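Local coordinates for intracellular sulfur oxidation protein dsrF (Allochromatium vinosum, PDB 2HY5), which is of unknown function but could be involved in the oxidation of intracellular sulfur, in a complex with DsrE and DsrH, at residues L42-G47 and E125-S130; I80-D85 and D95-I100. All coordinates share one frame; numbering follows the deposited sequence.

Interaction 1. Residues L42-G47 and E125-S130; sequences LFLDDG and ELMNES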
# COMPACT_ATOMS: atom_id res chain seq x y z
N LEU B 42 -20.74 3.55 -3.94
CA LEU B 42 -20.61 4.44 -2.80
C LEU B 42 -19.22 5.01 -2.68
O LEU B 42 -18.23 4.28 -2.77
CB LEU B 42 -20.96 3.69 -1.50
CG LEU B 42 -20.70 4.43 -0.18
CD1 LEU B 42 -21.60 5.65 -0.09
CD2 LEU B 42 -20.96 3.49 0.99
N PHE B 43 -19.14 6.32 -2.48
CA PHE B 43 -17.86 6.99 -2.31
C PHE B 43 -17.84 7.44 -0.87
O PHE B 43 -18.67 8.23 -0.43
CB PHE B 43 -17.74 8.18 -3.27
CG PHE B 43 -17.73 7.78 -4.72
CD1 PHE B 43 -18.92 7.53 -5.39
CD2 PHE B 43 -16.53 7.61 -5.39
CE1 PHE B 43 -18.92 7.11 -6.72
CE2 PHE B 43 -16.51 7.19 -6.72
CZ PHE B 43 -17.71 6.94 -7.39
N LEU B 44 -16.87 6.91 -0.13
CA LEU B 44 -16.71 7.20 1.28
C LEU B 44 -15.26 7.55 1.59
O LEU B 44 -14.34 7.14 0.88
CB LEU B 44 -17.14 5.96 2.09
CG LEU B 44 -16.87 5.92 3.60
CD1 LEU B 44 -17.72 6.97 4.31
CD2 LEU B 44 -17.20 4.52 4.12
N ASP B 45 -15.05 8.30 2.67
CA ASP B 45 -13.71 8.70 3.06
C ASP B 45 -13.01 9.36 1.88
O ASP B 45 -13.62 10.18 1.19
CB ASP B 45 -12.92 7.49 3.57
CG ASP B 45 -13.50 6.93 4.87
OD1 ASP B 45 -13.93 7.73 5.73
OD2 ASP B 45 -13.52 5.69 5.04
N ASP B 46 -11.75 9.03 1.62
CA ASP B 46 -11.05 9.66 0.50
C ASP B 46 -11.65 9.32 -0.86
O ASP B 46 -11.28 9.91 -1.87
CB ASP B 46 -9.55 9.31 0.50
CG ASP B 46 -8.76 10.14 1.50
OD1 ASP B 46 -9.29 11.15 2.00
OD2 ASP B 46 -7.60 9.77 1.78
N GLY B 47 -12.57 8.37 -0.87
CA GLY B 47 -13.22 8.00 -2.12
C GLY B 47 -14.01 9.17 -2.70
O GLY B 47 -14.23 9.25 -3.91
N GLU B 125 -27.29 1.58 6.04
CA GLU B 125 -28.45 0.88 5.51
C GLU B 125 -28.13 0.25 4.16
O GLU B 125 -28.47 -0.91 3.91
CB GLU B 125 -29.64 1.84 5.36
CG GLU B 125 -30.93 1.17 4.94
CD GLU B 125 -32.10 2.14 4.83
OE1 GLU B 125 -33.23 1.67 4.58
OE2 GLU B 125 -31.89 3.36 5.00
N LEU B 126 -27.48 1.02 3.30
CA LEU B 126 -27.11 0.52 1.98
C LEU B 126 -26.18 -0.67 2.12
O LEU B 126 -26.29 -1.65 1.37
CB LEU B 126 -26.44 1.64 1.16
CG LEU B 126 -27.37 2.78 0.75
CD1 LEU B 126 -26.55 3.94 0.22
CD2 LEU B 126 -28.36 2.28 -0.30
N MET B 127 -25.27 -0.61 3.08
CA MET B 127 -24.34 -1.71 3.31
C MET B 127 -25.12 -2.97 3.71
O MET B 127 -24.87 -4.05 3.19
CB MET B 127 -23.33 -1.34 4.40
CG MET B 127 -22.45 -0.13 4.05
SD MET B 127 -21.29 0.37 5.35
CE MET B 127 -19.92 0.96 4.34
N ASN B 128 -26.09 -2.81 4.61
CA ASN B 128 -26.90 -3.93 5.06
C ASN B 128 -27.80 -4.54 3.99
O ASN B 128 -28.29 -5.67 4.14
CB ASN B 128 -27.76 -3.51 6.26
CG ASN B 128 -27.00 -3.59 7.57
OD1 ASN B 128 -27.08 -2.69 8.40
ND2 ASN B 128 -26.27 -4.68 7.76
N GLU B 129 -28.04 -3.81 2.91
CA GLU B 129 -28.89 -4.31 1.84
C GLU B 129 -28.10 -5.03 0.74
O GLU B 129 -28.68 -5.69 -0.11
CB GLU B 129 -29.69 -3.17 1.21
CG GLU B 129 -30.63 -2.46 2.17
CD GLU B 129 -31.49 -1.41 1.48
OE1 GLU B 129 -30.92 -0.48 0.88
OE2 GLU B 129 -32.73 -1.53 1.54
N SER B 130 -26.78 -4.91 0.78
CA SER B 130 -25.95 -5.53 -0.24
C SER B 130 -25.71 -7.02 -0.07
O SER B 130 -25.56 -7.52 1.04
CB SER B 130 -24.60 -4.80 -0.31
OG SER B 130 -24.79 -3.42 -0.55

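Interaction 2. Residues I80-D85 and D95-I100; sequences IYVDRD and DDLVEI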
# COMPACT_ATOMS: atom_id res chain seq x y z
N ILE B 80 -25.71 6.24 -7.23
CA ILE B 80 -24.36 6.68 -6.92
C ILE B 80 -24.48 7.52 -5.65
O ILE B 80 -25.17 8.53 -5.63
CB ILE B 80 -23.77 7.53 -8.07
CG1 ILE B 80 -23.64 6.65 -9.32
CG2 ILE B 80 -22.43 8.10 -7.67
CD1 ILE B 80 -23.10 7.37 -10.53
N TYR B 81 -23.82 7.07 -4.58
CA TYR B 81 -23.89 7.75 -3.29
C TYR B 81 -22.58 8.31 -2.80
O TYR B 81 -21.51 7.74 -3.03
CB TYR B 81 -24.43 6.79 -2.23
CG TYR B 81 -25.76 6.17 -2.57
CD1 TYR B 81 -25.85 4.86 -3.04
CD2 TYR B 81 -26.95 6.88 -2.40
CE1 TYR B 81 -27.08 4.28 -3.34
CE2 TYR B 81 -28.18 6.32 -2.70
CZ TYR B 81 -28.24 5.01 -3.16
OH TYR B 81 -29.46 4.46 -3.45
N VAL B 82 -22.66 9.43 -2.09
CA VAL B 82 -21.49 10.10 -1.54
C VAL B 82 -21.77 10.41 -0.07
O VAL B 82 -22.78 11.02 0.26
CB VAL B 82 -21.19 11.41 -2.29
CG1 VAL B 82 -19.94 12.07 -1.72
CG2 VAL B 82 -21.01 11.12 -3.77
N ASP B 83 -20.86 9.98 0.80
CA ASP B 83 -21.00 10.18 2.25
C ASP B 83 -20.87 11.66 2.62
O ASP B 83 -19.82 12.25 2.41
CB ASP B 83 -19.95 9.36 2.99
CG ASP B 83 -20.08 9.46 4.49
OD1 ASP B 83 -21.15 9.09 5.02
OD2 ASP B 83 -19.12 9.93 5.14
N ARG B 84 -21.92 12.24 3.20
CA ARG B 84 -21.87 13.65 3.55
C ARG B 84 -20.81 14.00 4.60
O ARG B 84 -20.20 15.07 4.54
CB ARG B 84 -23.25 14.15 4.03
CG ARG B 84 -23.62 13.79 5.46
CD ARG B 84 -25.08 14.16 5.73
NE ARG B 84 -25.35 15.59 5.57
CZ ARG B 84 -25.16 16.50 6.52
NH1 ARG B 84 -24.69 16.13 7.71
NH2 ARG B 84 -25.43 17.78 6.29
N ASP B 85 -20.57 13.11 5.55
CA ASP B 85 -19.57 13.38 6.58
C ASP B 85 -18.17 13.45 5.98
O ASP B 85 -17.35 14.27 6.40
CB ASP B 85 -19.64 12.30 7.66
CG ASP B 85 -20.92 12.37 8.47
OD1 ASP B 85 -21.21 11.43 9.23
OD2 ASP B 85 -21.63 13.39 8.35
N ASP B 95 -21.10 20.90 -4.66
CA ASP B 95 -20.69 21.79 -5.75
C ASP B 95 -19.27 21.50 -6.24
O ASP B 95 -18.88 21.94 -7.32
CB ASP B 95 -20.79 23.25 -5.30
CG ASP B 95 -22.22 23.78 -5.37
OD1 ASP B 95 -23.11 23.18 -4.75
OD2 ASP B 95 -22.43 24.82 -6.04
N ASP B 96 -18.50 20.76 -5.44
CA ASP B 96 -17.13 20.42 -5.81
C ASP B 96 -17.05 19.13 -6.61
O ASP B 96 -15.99 18.76 -7.11
CB ASP B 96 -16.26 20.26 -4.55
CG ASP B 96 -16.02 21.57 -3.84
OD1 ASP B 96 -16.48 21.71 -2.68
OD2 ASP B 96 -15.37 22.46 -4.43
N LEU B 97 -18.18 18.44 -6.72
CA LEU B 97 -18.22 17.16 -7.43
C LEU B 97 -18.80 17.26 -8.83
O LEU B 97 -19.54 18.20 -9.14
CB LEU B 97 -19.02 16.16 -6.61
CG LEU B 97 -18.64 16.09 -5.13
CD1 LEU B 97 -19.57 15.15 -4.40
CD2 LEU B 97 -17.18 15.65 -4.99
N VAL B 98 -18.46 16.29 -9.66
CA VAL B 98 -18.96 16.25 -11.02
C VAL B 98 -20.40 15.79 -11.00
O VAL B 98 -20.86 15.15 -10.04
CB VAL B 98 -18.15 15.27 -11.90
CG1 VAL B 98 -16.69 15.69 -11.96
CG2 VAL B 98 -18.29 13.85 -11.36
N GLU B 99 -21.13 16.12 -12.05
CA GLU B 99 -22.52 15.70 -12.17
C GLU B 99 -22.50 14.47 -13.06
O GLU B 99 -21.72 14.39 -14.00
CB GLU B 99 -23.37 16.80 -12.80
CG GLU B 99 -23.48 18.05 -11.96
CD GLU B 99 -24.40 19.08 -12.57
OE1 GLU B 99 -24.09 19.58 -13.67
OE2 GLU B 99 -25.44 19.40 -11.95
N ILE B 100 -23.36 13.50 -12.75
CA ILE B 100 -23.44 12.28 -13.54
C ILE B 100 -24.88 12.13 -14.01
O ILE B 100 -25.79 11.89 -13.21
CB ILE B 100 -23.02 11.06 -12.70
CG1 ILE B 100 -21.56 11.22 -12.27
CG2 ILE B 100 -23.22 9.78 -13.50
CD1 ILE B 100 -21.04 10.09 -11.38

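Interaction 1. Residues L42-G47 and E125-S130
Met127 brings its terminal methyl CE against two leucines, Leu42 in the central strand 38-43 and Leu44 just beyond its end, 4.3 Å from Leu42 CD2 and 4.5 Å from Leu44 CD2. One thioether end thus meets both CD2 branches, which lie on the same side of the chain because Leu42 and Leu44 are alternate residues; Phe43 between them turns to the other face. Both leucines hold CG anti to the backbone N (chi1 172° and 171°), which places a CD2 methyl of each beside the methionine. Leu126 flanks the methionine more distantly: its CD1 stays 5.2 Å from Leu42 CD1 and packs on Tyr81 of the neighbouring strand.

The Met127 side chain leaves the helix obliquely and is extended at chi2 (178°), which carries CE to the leucines. Behind it the helix end is tied down at Leu126 O, which accepts Ser130 OG at 3.0 Å and Glu129 N at 3.2 Å from opposite faces of its carbonyl plane. On the strand side, a turn closes with Gly47 N bonded to Leu44 O at 2.8 Å. Met127 also touches Met9 of strand 7-12, while Phe23 of a DsrH chain packs on Leu44.

No hydrogen bond or charge pair links the segments, so this buried seam between sheet and last helix relies on dispersion and exclusion of water, with loose methyl spacings that fix little directionality.

Interaction 2. Residues I80-D85 and D95-I100
Ile80 and Val82, alternate residues of strand 79-83, pack against Ile100 and Leu97 of the irregular segment 95-100, which passes over one face of the five-stranded parallel sheet of this DsrE-like alpha/beta fold. The contact is apolar and comes in two separate pairs. Val82 CG1 and Leu97 CD1 approach tip to tip at 4.1 Å; the chi1 of -178°, which sets Val82 CG1 anti to the backbone N, makes that methyl the one that meets Leu97. Ile80 and Ile100 cross at about a right angle, meeting at their CD1 methyls. The backbones stay well apart, 8.7 Å between the CA atoms of Ile80 and Ile100, so side chains alone bridge the gap.

Hydrogen bonds serve each segment separately. Asp83 ends the strand as N-cap of helix 84-89, and its OD2 also bonds Ser86 OG. On the other segment, Ile100 N is held by Asn113 OD1 and Asp96 OD1 takes Thr93 N.

Two aspartates carry the segments to partner subunits: Asp85 forms a salt bridge with Lys22 of one DsrH chain, and Asp96 with Arg75 of another.

The closest approach is tight for two methyls: Ile80 CD1 sits 3.5 Å from Ile100 CD1, and the same Ile80 atom lies 3.8 Å from the other branch of that residue, Ile100 CG2.

How the interactions relate
From the N terminus, the first segment reached is 42-47, at the end of strand 38-43, where interaction 1 opens; it closes only at 125-130, near the end of helix 120-129. Interaction 2 falls wholly within that span, a short loop from strand 79-83 through helix 84-89 to segment 95-100, so the two nest and do not cross. Their strands are parallel neighbours, joined by a probable hydrogen bond of Phe43 N to Tyr81 O (2.8 Å). From this shared centre the contacts diverge to opposite faces of the sheet: interaction 1 fastens the last helix on one, interaction 2 the long connecting loop on the other.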